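Local structure of bile salt hydrolase/transferase (Clostridium perfringens, 2BJF) at residues 17-22 and 274-279; 3-8 and 253-258; 40-45 and 61-66. The protein hydrolyses the amide bond of glycine- and taurine-conjugated bile salts, releasing free bile acids, and also acts as a bile acid amine N-acyltransferase. All blocks are in the same frame, centred on the assembly; numbering follows the deposited sequence.

Interaction 1: residues 17-22 and 274-279; sequences GRNMDI and DLTQYT. With DXC ((3alpha,5beta,12alpha)-3,12-dihydroxycholan-24-oic acid), chain B.
Met20 lies across the Tyr278 ring, its CB in a CH-pi contact 3.6 Å from the ring centroid and offset toward the CE2 rim. With CG anti to the backbone N (chi1 169°), the chain then bends twice and brings CE back 3.4 Å from Tyr278 OH. The same methyl lies over the centre of one face of the Arg18 guanidinium, and SD faces the deoxycholate carboxylate. Arg18 sends NH2 to 3.0 Å from ligand O3. Its NE, in turn, bonds to Asn19 O within the guanidinium plane, from above that carbonyl's plane. Outside the two segments, Gly80 O accepts from NH2, while Asp69 OD1 forms a salt bridge with Arg18 NH1 and a hydrogen bond with Tyr278 OH.

On the other sheet face, Thr276 OG1 donates to Asp21 OD1 (2.7 Å) from above the carboxylate plane, and Thr279 OG1 gives its proton to Asn19 OD1 (2.8 Å). The antiparallel backbones beneath are joined by Met20 N to Tyr278 O at 2.9 Å and by Gln277 N to Met20 O at 2.8 Å. Asp21 OD2 accepts from the N-terminal amine of Cys2, the inferred nucleophile of this Ntn hydrolase. Asn19 O, Asp69 and Gly80 thus hold the guanidinium that meets the product carboxylate, while Asp21 probably helps orient the N terminus.

Interaction 2: residues 3-8 and 253-258; sequences TGLALE and FHILNN
Leu7 and Ile255 meet tip to tip, CD2 of the leucine 3.9 Å from CD1 of the isoleucine. Two residues earlier on the strand, Leu5 lies crosswise to the same isoleucine, its CD2 3.9 Å from Ile255 CG2. CG of Leu5 is anti to the backbone N (chi1 176°), and from there CD2 reaches both helix residues, touching Leu256 CG at 4.0 Å as well. Thr3 and Leu256 run antiparallel alongside each other, with methyl CG2 of the threonine 3.7 Å from Leu256 CD2. Thr3, Leu5 and Leu7 all direct CB toward the helix, whose axis runs 9.8 Å from the strand and close to antiparallel, at 153°. This is the helix-on-sheet layer of the αββα Ntn-hydrolase fold, in which the strand that directly follows Cys2, the inferred nucleophile, is covered by helices on one face. Helix 225-243 shares the cover: its Val232 packs on both Thr3 and Ile255, and its Arg236 donates to Ala6 O. Helix 249-257 also meets a second subunit: His254 stacks on Tyr294 of that subunit and donates through NE2 to the same residue's backbone oxygen.

Interaction 3: residues 40-45 and 61-66; sequences VNKSNK and FDDYPT. With DXC ((3alpha,5beta,12alpha)-3,12-dihydroxycholan-24-oic acid), chain B.
Asn41 and Tyr64 touch through carbon and ring, yet no direct hydrogen bond joins the two segments; waters carry the polar links instead. One water accepts from Lys42 N and donates to Asp62 O, the latter leg only 2.6 Å long. A second takes Val40 N and passes a proton to Asp63 O. A third lies between Ser43 N and Asp62 OD2, 2.7 Å from that carboxylate oxygen, though other acceptors nearby compete for its protons.

The apolar part of the contact centres on the Tyr64 ring. Asn41 CB sits over one face in a CH-pi contact, 4.3 Å from the centroid and 25° off the normal; Pro65 CD covers the opposite face, and Val40 O comes to the edge, 3.5 Å from CD1. The two side chains, Asn41 and Tyr64, cross nearly perpendicularly, amide and ring planes 54° apart, while Tyr64 OH is hydrogen-bonded to Asn104. Asn41 OD1 accepts from Asn44 N at 3.2 Å in an Asx motif that curls the loop, and its ND2 reaches Ile133 O.

Asp62 and Asp63 occupy the corner of a type I' turn from Phe61 to Tyr64, a tight hairpin connection between strands 54-61 and 64-67. At its base Phe61 CD1 lies 3.7 Å from C18 of deoxycholate. Outside, Lys42 CE rests 3.4 Å from Asp63 OD2, but NZ stops at 4.4 Å, beyond a salt bridge. The charges probably attract only modestly at this exposed surface, so the tyrosine packing and bridging waters probably contribute more.

Interactions 1 and 2 adjoin, their centres 11 Å apart, in one antiparallel sheet: strand 3-8 neighbours strand 14-22, which pairs with 275-283. Asn19 joins the two, its N bonding to Thr3 O and its ND2 to Leu256 O. Along the chain their segments alternate (3-8, 17-22, 253-258, 274-279), so the N-terminal hairpin is held by a strand and a helix from far downstream. Interaction 3 falls between these ends in sequence, its strand 64-67 in the other sheet, its partner 40-45 in a loop, its centre about 25 Å from interaction 1 and 32 Å from interaction 2. Deoxycholate spans the gap: its carboxylate meets interaction 1 near the nucleophile, a methyl on its ring system the pocket residue Phe61.

Interaction 1: residues 17-22 and 274-279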
loop_
_atom_site.group_PDB
_atom_site.type_symbol
_atom_site.label_atom_id
_atom_site.label_comp_id
_atom_site.label_asym_id
_atom_site.label_seq_id
_atom_site.Cartn_x
_atom_site.Cartn_y
_atom_site.Cartn_z
ATOM N N GLY A 17 3.482 25.368 13.606
ATOM C CA GLY A 17 2.603 24.752 14.589
ATOM C C GLY A 17 2.563 23.244 14.503
ATOM O O GLY A 17 3.438 22.623 13.892
ATOM N N ARG A 18 1.540 22.651 15.114
ATOM C CA ARG A 18 1.503 21.201 15.286
ATOM C C ARG A 18 0.134 20.623 15.617
ATOM O O ARG A 18 -0.727 21.307 16.174
ATOM C CB ARG A 18 2.503 20.778 16.376
ATOM C CG ARG A 18 2.285 21.436 17.749
ATOM C CD ARG A 18 1.395 20.603 18.676
ATOM N NE ARG A 18 1.986 19.302 18.988
ATOM C CZ ARG A 18 2.962 19.102 19.873
ATOM N NH1 ARG A 18 3.477 20.117 20.560
ATOM N NH2 ARG A 18 3.427 17.874 20.072
ATOM N N ASN A 19 -0.045 19.355 15.258
ATOM C CA ASN A 19 -1.068 18.507 15.854
ATOM C C ASN A 19 -0.518 17.931 17.150
ATOM O O ASN A 19 0.620 17.451 17.186
ATOM C CB ASN A 19 -1.421 17.342 14.924
ATOM C CG ASN A 19 -2.385 17.731 13.818
ATOM O OD1 ASN A 19 -2.997 18.798 13.842
ATOM N ND2 ASN A 19 -2.529 16.847 12.837
ATOM N N MET A 20 -1.321 17.980 18.210
ATOM C CA MET A 20 -0.989 17.299 19.456
ATOM C C MET A 20 -1.752 15.984 19.519
ATOM O O MET A 20 -2.970 15.979 19.699
ATOM C CB MET A 20 -1.333 18.171 20.666
ATOM C CG MET A 20 -1.259 17.445 22.013
ATOM S SD MET A 20 0.397 16.893 22.447
ATOM C CE MET A 20 1.191 18.464 22.748
ATOM N N ASP A 21 -1.029 14.875 19.369
ATOM C CA ASP A 21 -1.644 13.551 19.343
ATOM C C ASP A 21 -1.358 12.783 20.633
ATOM O O ASP A 21 -0.286 12.189 20.791
ATOM C CB ASP A 21 -1.172 12.750 18.120
ATOM C CG ASP A 21 -1.384 13.491 16.804
ATOM O OD1 ASP A 21 -2.262 14.379 16.728
ATOM O OD2 ASP A 21 -0.669 13.168 15.832
ATOM N N ILE A 22 -2.320 12.819 21.553
ATOM C CA ILE A 22 -2.233 12.114 22.839
ATOM C C ILE A 22 -3.608 11.584 23.264
ATOM O O ILE A 22 -4.639 12.043 22.765
ATOM C CB ILE A 22 -1.622 12.995 23.971
ATOM C CG1 ILE A 22 -2.299 14.370 24.032
ATOM C CG2 ILE A 22 -0.099 13.122 23.810
ATOM C CD1 ILE A 22 -1.840 15.250 25.182
ATOM N N ASP A 274 -6.415 7.383 20.988
ATOM C CA ASP A 274 -5.439 8.428 20.709
ATOM C C ASP A 274 -6.093 9.439 19.770
ATOM O O ASP A 274 -6.635 9.063 18.727
ATOM C CB ASP A 274 -4.192 7.814 20.065
ATOM C CG ASP A 274 -2.940 8.657 20.259
ATOM O OD1 ASP A 274 -3.020 9.765 20.829
ATOM O OD2 ASP A 274 -1.859 8.200 19.829
ATOM N N LEU A 275 -6.060 10.714 20.156
ATOM C CA LEU A 275 -6.730 11.778 19.402
ATOM C C LEU A 275 -5.781 12.919 19.082
ATOM O O LEU A 275 -4.829 13.163 19.823
ATOM C CB LEU A 275 -7.897 12.368 20.212
ATOM C CG LEU A 275 -8.879 11.505 21.004
ATOM C CD1 LEU A 275 -9.900 12.386 21.714
ATOM C CD2 LEU A 275 -9.576 10.509 20.106
ATOM N N THR A 276 -6.053 13.629 17.988
ATOM C CA THR A 276 -5.475 14.954 17.793
ATOM C C THR A 276 -6.265 15.888 18.709
ATOM O O THR A 276 -7.347 16.369 18.346
ATOM C CB THR A 276 -5.523 15.408 16.320
ATOM O OG1 THR A 276 -4.715 14.524 15.533
ATOM C CG2 THR A 276 -4.992 16.835 16.168
ATOM N N GLN A 277 -5.720 16.119 19.900
ATOM C CA GLN A 277 -6.393 16.903 20.938
ATOM C C GLN A 277 -6.543 18.367 20.539
ATOM O O GLN A 277 -7.591 18.974 20.771
ATOM C CB GLN A 277 -5.648 16.791 22.272
ATOM C CG GLN A 277 -5.573 15.375 22.845
ATOM C CD GLN A 277 -6.855 14.907 23.529
ATOM O OE1 GLN A 277 -7.004 13.723 23.831
ATOM N NE2 GLN A 277 -7.776 15.831 23.784
ATOM N N TYR A 278 -5.489 18.924 19.947
ATOM C CA TYR A 278 -5.511 20.292 19.431
ATOM C C TYR A 278 -4.585 20.476 18.231
ATOM O O TYR A 278 -3.678 19.671 17.995
ATOM C CB TYR A 278 -5.224 21.335 20.532
ATOM C CG TYR A 278 -3.797 21.413 21.039
ATOM C CD1 TYR A 278 -2.827 22.147 20.352
ATOM C CD2 TYR A 278 -3.430 20.793 22.230
ATOM C CE1 TYR A 278 -1.520 22.234 20.825
ATOM C CE2 TYR A 278 -2.128 20.880 22.715
ATOM C CZ TYR A 278 -1.179 21.594 22.005
ATOM O OH TYR A 278 0.108 21.677 22.486
ATOM N N THR A 279 -4.844 21.535 17.473
ATOM C CA THR A 279 -4.001 21.931 16.358
ATOM C C THR A 279 -3.648 23.398 16.547
ATOM O O THR A 279 -4.535 24.254 16.602
ATOM C CB THR A 279 -4.716 21.719 15.010
ATOM O OG1 THR A 279 -5.097 20.344 14.882
ATOM C CG2 THR A 279 -3.808 22.099 13.844
HETATM C C1 DXC B . 4.932 13.620 33.559
HETATM C C2 DXC B . 6.111 14.462 33.071
HETATM C C3 DXC B . 5.945 15.966 33.352
HETATM C C4 DXC B . 4.602 16.547 32.873
HETATM C C5 DXC B . 3.457 15.660 33.366
HETATM C C6 DXC B . 3.618 14.178 33.021
HETATM C C7 DXC B . 7.158 16.724 32.789
HETATM C C8 DXC B . 7.134 16.891 31.268
HETATM C C9 DXC B . 5.794 17.378 30.714
HETATM C C10 DXC B . 4.592 16.625 31.324
HETATM C C11 DXC B . 5.721 17.170 29.197
HETATM C C12 DXC B . 4.434 17.676 28.540
HETATM C C13 DXC B . 3.220 16.981 29.177
HETATM C C14 DXC B . 3.254 17.088 30.710
HETATM C C15 DXC B . 6.871 17.657 28.315
HETATM C C16 DXC B . 6.246 17.674 26.915
HETATM C C17 DXC B . 4.761 17.306 27.084
HETATM C C18 DXC B . 4.387 17.933 33.479
HETATM C C19 DXC B . 3.888 17.836 25.925
HETATM O O1 DXC B . 3.138 15.603 28.783
HETATM O O2 DXC B . 5.094 12.271 33.106
HETATM C C20 DXC B . 4.274 19.200 28.697
HETATM C C21 DXC B . 4.263 17.176 24.591
HETATM C C22 DXC B . 4.083 15.655 24.604
HETATM C C23 DXC B . 3.899 15.081 23.217
HETATM O O3 DXC B . 3.747 15.848 22.243
HETATM O O4 DXC B . 3.905 13.836 23.102
HETATM C C24 DXC B . 2.378 17.711 26.148
#

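Interaction 2: residues 3-8 and 253-258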
loop_
_atom_site.group_PDB
_atom_site.type_symbol
_atom_site.label_atom_id
_atom_site.label_comp_id
_atom_site.label_asym_id
_atom_site.label_seq_id
_atom_site.Cartn_x
_atom_site.Cartn_y
_atom_site.Cartn_z
ATOM N N THR A 3 2.304 15.910 14.672
ATOM C CA THR A 3 2.819 16.367 13.388
ATOM C C THR A 3 3.132 17.856 13.461
ATOM O O THR A 3 2.258 18.664 13.776
ATOM C CB THR A 3 1.829 16.092 12.231
ATOM O OG1 THR A 3 1.444 14.711 12.242
ATOM C CG2 THR A 3 2.464 16.426 10.887
ATOM N N GLY A 4 4.386 18.201 13.182
ATOM C CA GLY A 4 4.825 19.592 13.114
ATOM C C GLY A 4 4.856 20.073 11.677
ATOM O O GLY A 4 5.143 19.298 10.762
ATOM N N LEU A 5 4.561 21.357 11.482
ATOM C CA LEU A 5 4.474 21.941 10.144
ATOM C C LEU A 5 4.944 23.392 10.126
ATOM O O LEU A 5 4.572 24.185 10.994
ATOM C CB LEU A 5 3.035 21.851 9.611
ATOM C CG LEU A 5 2.684 22.493 8.260
ATOM C CD1 LEU A 5 3.443 21.842 7.106
ATOM C CD2 LEU A 5 1.183 22.440 8.009
ATOM N N ALA A 6 5.765 23.721 9.132
ATOM C CA ALA A 6 6.148 25.104 8.853
ATOM C C ALA A 6 5.702 25.468 7.441
ATOM O O ALA A 6 5.934 24.713 6.496
ATOM C CB ALA A 6 7.650 25.291 9.010
ATOM N N LEU A 7 5.060 26.626 7.304
ATOM C CA LEU A 7 4.456 27.025 6.035
ATOM C C LEU A 7 4.493 28.541 5.862
ATOM O O LEU A 7 4.104 29.282 6.767
ATOM C CB LEU A 7 3.009 26.515 5.979
ATOM C CG LEU A 7 2.253 26.383 4.656
ATOM C CD1 LEU A 7 2.870 25.318 3.754
ATOM C CD2 LEU A 7 0.797 26.054 4.944
ATOM N N GLU A 8 4.973 28.995 4.704
ATOM C CA GLU A 8 5.000 30.424 4.382
ATOM C C GLU A 8 3.740 30.834 3.623
ATOM O O GLU A 8 3.343 30.175 2.658
ATOM C CB GLU A 8 6.250 30.789 3.573
ATOM C CG GLU A 8 6.416 32.294 3.340
ATOM C CD GLU A 8 7.575 32.650 2.421
ATOM O OE1 GLU A 8 8.275 31.739 1.932
ATOM O OE2 GLU A 8 7.787 33.860 2.190
ATOM N N PHE A 253 -4.345 24.388 8.511
ATOM C CA PHE A 253 -5.249 23.453 9.176
ATOM C C PHE A 253 -5.718 22.335 8.247
ATOM O O PHE A 253 -5.857 21.190 8.677
ATOM C CB PHE A 253 -6.433 24.201 9.799
ATOM C CG PHE A 253 -6.066 24.977 11.035
ATOM C CD1 PHE A 253 -6.283 24.436 12.300
ATOM C CD2 PHE A 253 -5.488 26.242 10.936
ATOM C CE1 PHE A 253 -5.935 25.146 13.449
ATOM C CE2 PHE A 253 -5.137 26.960 12.079
ATOM C CZ PHE A 253 -5.360 26.409 13.338
ATOM N N HIS A 254 -5.939 22.662 6.975
ATOM C CA HIS A 254 -6.308 21.648 5.983
ATOM C C HIS A 254 -5.238 20.570 5.836
ATOM O O HIS A 254 -5.557 19.383 5.758
ATOM C CB HIS A 254 -6.625 22.285 4.629
ATOM C CG HIS A 254 -7.978 22.921 4.569
ATOM N ND1 HIS A 254 -9.143 22.186 4.551
ATOM C CD2 HIS A 254 -8.350 24.222 4.522
ATOM C CE1 HIS A 254 -10.178 23.008 4.502
ATOM N NE2 HIS A 254 -9.724 24.248 4.481
ATOM N N ILE A 255 -3.973 20.987 5.813
ATOM C CA ILE A 255 -2.854 20.047 5.726
ATOM C C ILE A 255 -2.823 19.123 6.948
ATOM O O ILE A 255 -2.786 17.899 6.807
ATOM C CB ILE A 255 -1.492 20.777 5.548
ATOM C CG1 ILE A 255 -1.439 21.490 4.193
ATOM C CG2 ILE A 255 -0.334 19.790 5.663
ATOM C CD1 ILE A 255 -0.269 22.459 4.032
ATOM N N LEU A 256 -2.859 19.710 8.142
ATOM C CA LEU A 256 -2.780 18.922 9.374
ATOM C C LEU A 256 -4.009 18.051 9.645
ATOM O O LEU A 256 -3.890 16.997 10.273
ATOM C CB LEU A 256 -2.452 19.809 10.581
ATOM C CG LEU A 256 -1.013 20.338 10.669
ATOM C CD1 LEU A 256 -0.816 21.107 11.959
ATOM C CD2 LEU A 256 0.019 19.219 10.570
ATOM N N ASN A 257 -5.178 18.480 9.167
ATOM C CA ASN A 257 -6.405 17.679 9.283
ATOM C C ASN A 257 -6.246 16.291 8.655
ATOM O O ASN A 257 -6.813 15.311 9.140
ATOM C CB ASN A 257 -7.603 18.388 8.636
ATOM C CG ASN A 257 -8.173 19.527 9.486
ATOM O OD1 ASN A 257 -9.090 20.224 9.049
ATOM N ND2 ASN A 257 -7.639 19.722 10.690
ATOM N N ASN A 258 -5.467 16.218 7.578
ATOM C CA ASN A 258 -5.264 14.970 6.851
ATOM C C ASN A 258 -4.539 13.903 7.670
ATOM O O ASN A 258 -4.721 12.705 7.440
ATOM C CB ASN A 258 -4.514 15.231 5.544
ATOM C CG ASN A 258 -4.328 13.974 4.719
ATOM O OD1 ASN A 258 -3.267 13.348 4.758
ATOM N ND2 ASN A 258 -5.364 13.584 3.988
#

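Interaction 3: residues 40-45 and 61-66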
loop_
_atom_site.group_PDB
_atom_site.type_symbol
_atom_site.label_atom_id
_atom_site.label_comp_id
_atom_site.label_asym_id
_atom_site.label_seq_id
_atom_site.Cartn_x
_atom_site.Cartn_y
_atom_site.Cartn_z
ATOM N N VAL A 40 11.241 29.480 38.834
ATOM C CA VAL A 40 11.969 28.668 39.811
ATOM C C VAL A 40 11.324 27.293 39.977
ATOM O O VAL A 40 10.136 27.187 40.293
ATOM C CB VAL A 40 12.064 29.368 41.196
ATOM C CG1 VAL A 40 12.935 28.559 42.152
ATOM C CG2 VAL A 40 12.612 30.783 41.056
ATOM N N ASN A 41 12.113 26.244 39.749
ATOM C CA ASN A 41 11.673 24.879 40.014
ATOM C C ASN A 41 11.901 24.557 41.485
ATOM O O ASN A 41 13.037 24.575 41.961
ATOM C CB ASN A 41 12.401 23.881 39.108
ATOM C CG ASN A 41 11.867 22.462 39.246
ATOM O OD1 ASN A 41 12.011 21.826 40.292
ATOM N ND2 ASN A 41 11.259 21.955 38.179
ATOM N N LYS A 42 10.817 24.267 42.198
ATOM C CA LYS A 42 10.861 24.082 43.650
ATOM C C LYS A 42 11.565 22.799 44.093
ATOM O O LYS A 42 12.172 22.767 45.166
ATOM C CB LYS A 42 9.451 24.146 44.245
ATOM C CG LYS A 42 8.837 25.538 44.232
ATOM C CD LYS A 42 7.437 25.541 44.829
ATOM C CE LYS A 42 6.861 26.949 44.896
ATOM N NZ LYS A 42 7.558 27.808 45.900
ATOM N N SER A 43 11.488 21.755 43.270
ATOM C CA SER A 43 12.062 20.452 43.615
ATOM C C SER A 43 13.589 20.414 43.526
ATOM O O SER A 43 14.244 19.844 44.399
ATOM C CB SER A 43 11.452 19.337 42.756
ATOM O OG SER A 43 11.917 19.401 41.420
ATOM N N ASN A 44 14.147 21.018 42.478
ATOM C CA ASN A 44 15.596 20.993 42.250
ATOM C C ASN A 44 16.286 22.363 42.322
ATOM O O ASN A 44 17.492 22.467 42.079
ATOM C CB ASN A 44 15.930 20.278 40.930
ATOM C CG ASN A 44 15.218 20.886 39.727
ATOM O OD1 ASN A 44 15.076 22.104 39.619
ATOM N ND2 ASN A 44 14.782 20.032 38.809
ATOM N N LYS A 45 15.510 23.397 42.650
ATOM C CA LYS A 45 16.007 24.774 42.839
ATOM C C LYS A 45 16.598 25.438 41.585
ATOM O O LYS A 45 17.141 26.545 41.666
ATOM C CB LYS A 45 16.977 24.864 44.028
ATOM C CG LYS A 45 16.304 24.697 45.382
ATOM C CD LYS A 45 17.277 24.953 46.522
ATOM C CE LYS A 45 16.606 24.779 47.878
ATOM N NZ LYS A 45 15.560 25.811 48.142
ATOM N N PHE A 61 3.195 22.863 36.309
ATOM C CA PHE A 61 3.336 21.658 37.117
ATOM C C PHE A 61 4.240 21.946 38.306
ATOM O O PHE A 61 5.378 22.394 38.135
ATOM C CB PHE A 61 3.912 20.519 36.268
ATOM C CG PHE A 61 3.801 19.161 36.908
ATOM C CD1 PHE A 61 2.671 18.372 36.708
ATOM C CD2 PHE A 61 4.836 18.661 37.694
ATOM C CE1 PHE A 61 2.568 17.111 37.292
ATOM C CE2 PHE A 61 4.741 17.400 38.283
ATOM C CZ PHE A 61 3.606 16.625 38.081
ATOM N N ASP A 62 3.721 21.692 39.507
ATOM C CA ASP A 62 4.431 21.973 40.758
ATOM C C ASP A 62 4.931 23.426 40.803
ATOM O O ASP A 62 6.051 23.697 41.246
ATOM C CB ASP A 62 5.582 20.974 40.962
ATOM C CG ASP A 62 5.947 20.784 42.425
ATOM O OD1 ASP A 62 5.029 20.601 43.253
ATOM O OD2 ASP A 62 7.155 20.803 42.745
ATOM N N ASP A 63 4.084 24.342 40.327
ATOM C CA ASP A 63 4.363 25.788 40.255
ATOM C C ASP A 63 5.346 26.200 39.141
ATOM O O ASP A 63 5.750 27.363 39.064
ATOM C CB ASP A 63 4.804 26.343 41.624
ATOM C CG ASP A 63 4.262 27.740 41.900
ATOM O OD1 ASP A 63 3.873 28.449 40.945
ATOM O OD2 ASP A 63 4.228 28.136 43.085
ATOM N N TYR A 64 5.710 25.258 38.271
ATOM C CA TYR A 64 6.680 25.527 37.204
ATOM C C TYR A 64 6.086 25.349 35.801
ATOM O O TYR A 64 5.479 24.315 35.516
ATOM C CB TYR A 64 7.920 24.641 37.370
ATOM C CG TYR A 64 9.110 25.092 36.549
ATOM C CD1 TYR A 64 9.944 26.114 37.000
ATOM C CD2 TYR A 64 9.402 24.497 35.320
ATOM C CE1 TYR A 64 11.037 26.535 36.254
ATOM C CE2 TYR A 64 10.494 24.913 34.562
ATOM C CZ TYR A 64 11.307 25.931 35.036
ATOM O OH TYR A 64 12.388 26.351 34.297
ATOM N N PRO A 65 6.269 26.355 34.919
ATOM C CA PRO A 65 5.725 26.271 33.563
ATOM C C PRO A 65 6.561 25.385 32.637
ATOM O O PRO A 65 7.787 25.512 32.590
ATOM C CB PRO A 65 5.753 27.725 33.082
ATOM C CG PRO A 65 6.875 28.351 33.836
ATOM C CD PRO A 65 6.986 27.624 35.152
ATOM N N THR A 66 5.887 24.490 31.921
ATOM C CA THR A 66 6.533 23.629 30.930
ATOM C C THR A 66 5.667 23.571 29.671
ATOM O O THR A 66 4.438 23.510 29.761
ATOM C CB THR A 66 6.857 22.217 31.499
ATOM O OG1 THR A 66 7.556 21.443 30.516
ATOM C CG2 THR A 66 5.593 21.474 31.944
HETATM C C1 DXC B . 4.932 13.620 33.559
HETATM C C2 DXC B . 6.111 14.462 33.071
HETATM C C3 DXC B . 5.945 15.966 33.352
HETATM C C4 DXC B . 4.602 16.547 32.873
HETATM C C5 DXC B . 3.457 15.660 33.366
HETATM C C6 DXC B . 3.618 14.178 33.021
HETATM C C7 DXC B . 7.158 16.724 32.789
HETATM C C8 DXC B . 7.134 16.891 31.268
HETATM C C9 DXC B . 5.794 17.378 30.714
HETATM C C10 DXC B . 4.592 16.625 31.324
HETATM C C11 DXC B . 5.721 17.170 29.197
HETATM C C12 DXC B . 4.434 17.676 28.540
HETATM C C13 DXC B . 3.220 16.981 29.177
HETATM C C14 DXC B . 3.254 17.088 30.710
HETATM C C15 DXC B . 6.871 17.657 28.315
HETATM C C16 DXC B . 6.246 17.674 26.915
HETATM C C17 DXC B . 4.761 17.306 27.084
HETATM C C18 DXC B . 4.387 17.933 33.479
HETATM C C19 DXC B . 3.888 17.836 25.925
HETATM O O1 DXC B . 3.138 15.603 28.783
HETATM O O2 DXC B . 5.094 12.271 33.106
HETATM C C20 DXC B . 4.274 19.200 28.697
HETATM C C21 DXC B . 4.263 17.176 24.591
HETATM C C22 DXC B . 4.083 15.655 24.604
HETATM C C23 DXC B . 3.899 15.081 23.217
HETATM O O3 DXC B . 3.747 15.848 22.243
HETATM O O4 DXC B . 3.905 13.836 23.102
HETATM C C24 DXC B . 2.378 17.711 26.148
HETATM O O HOH W 1 8.006 29.522 38.471
HETATM O O HOH W 2 8.570 23.781 40.624
HETATM O O HOH W 3 9.217 21.137 40.965
#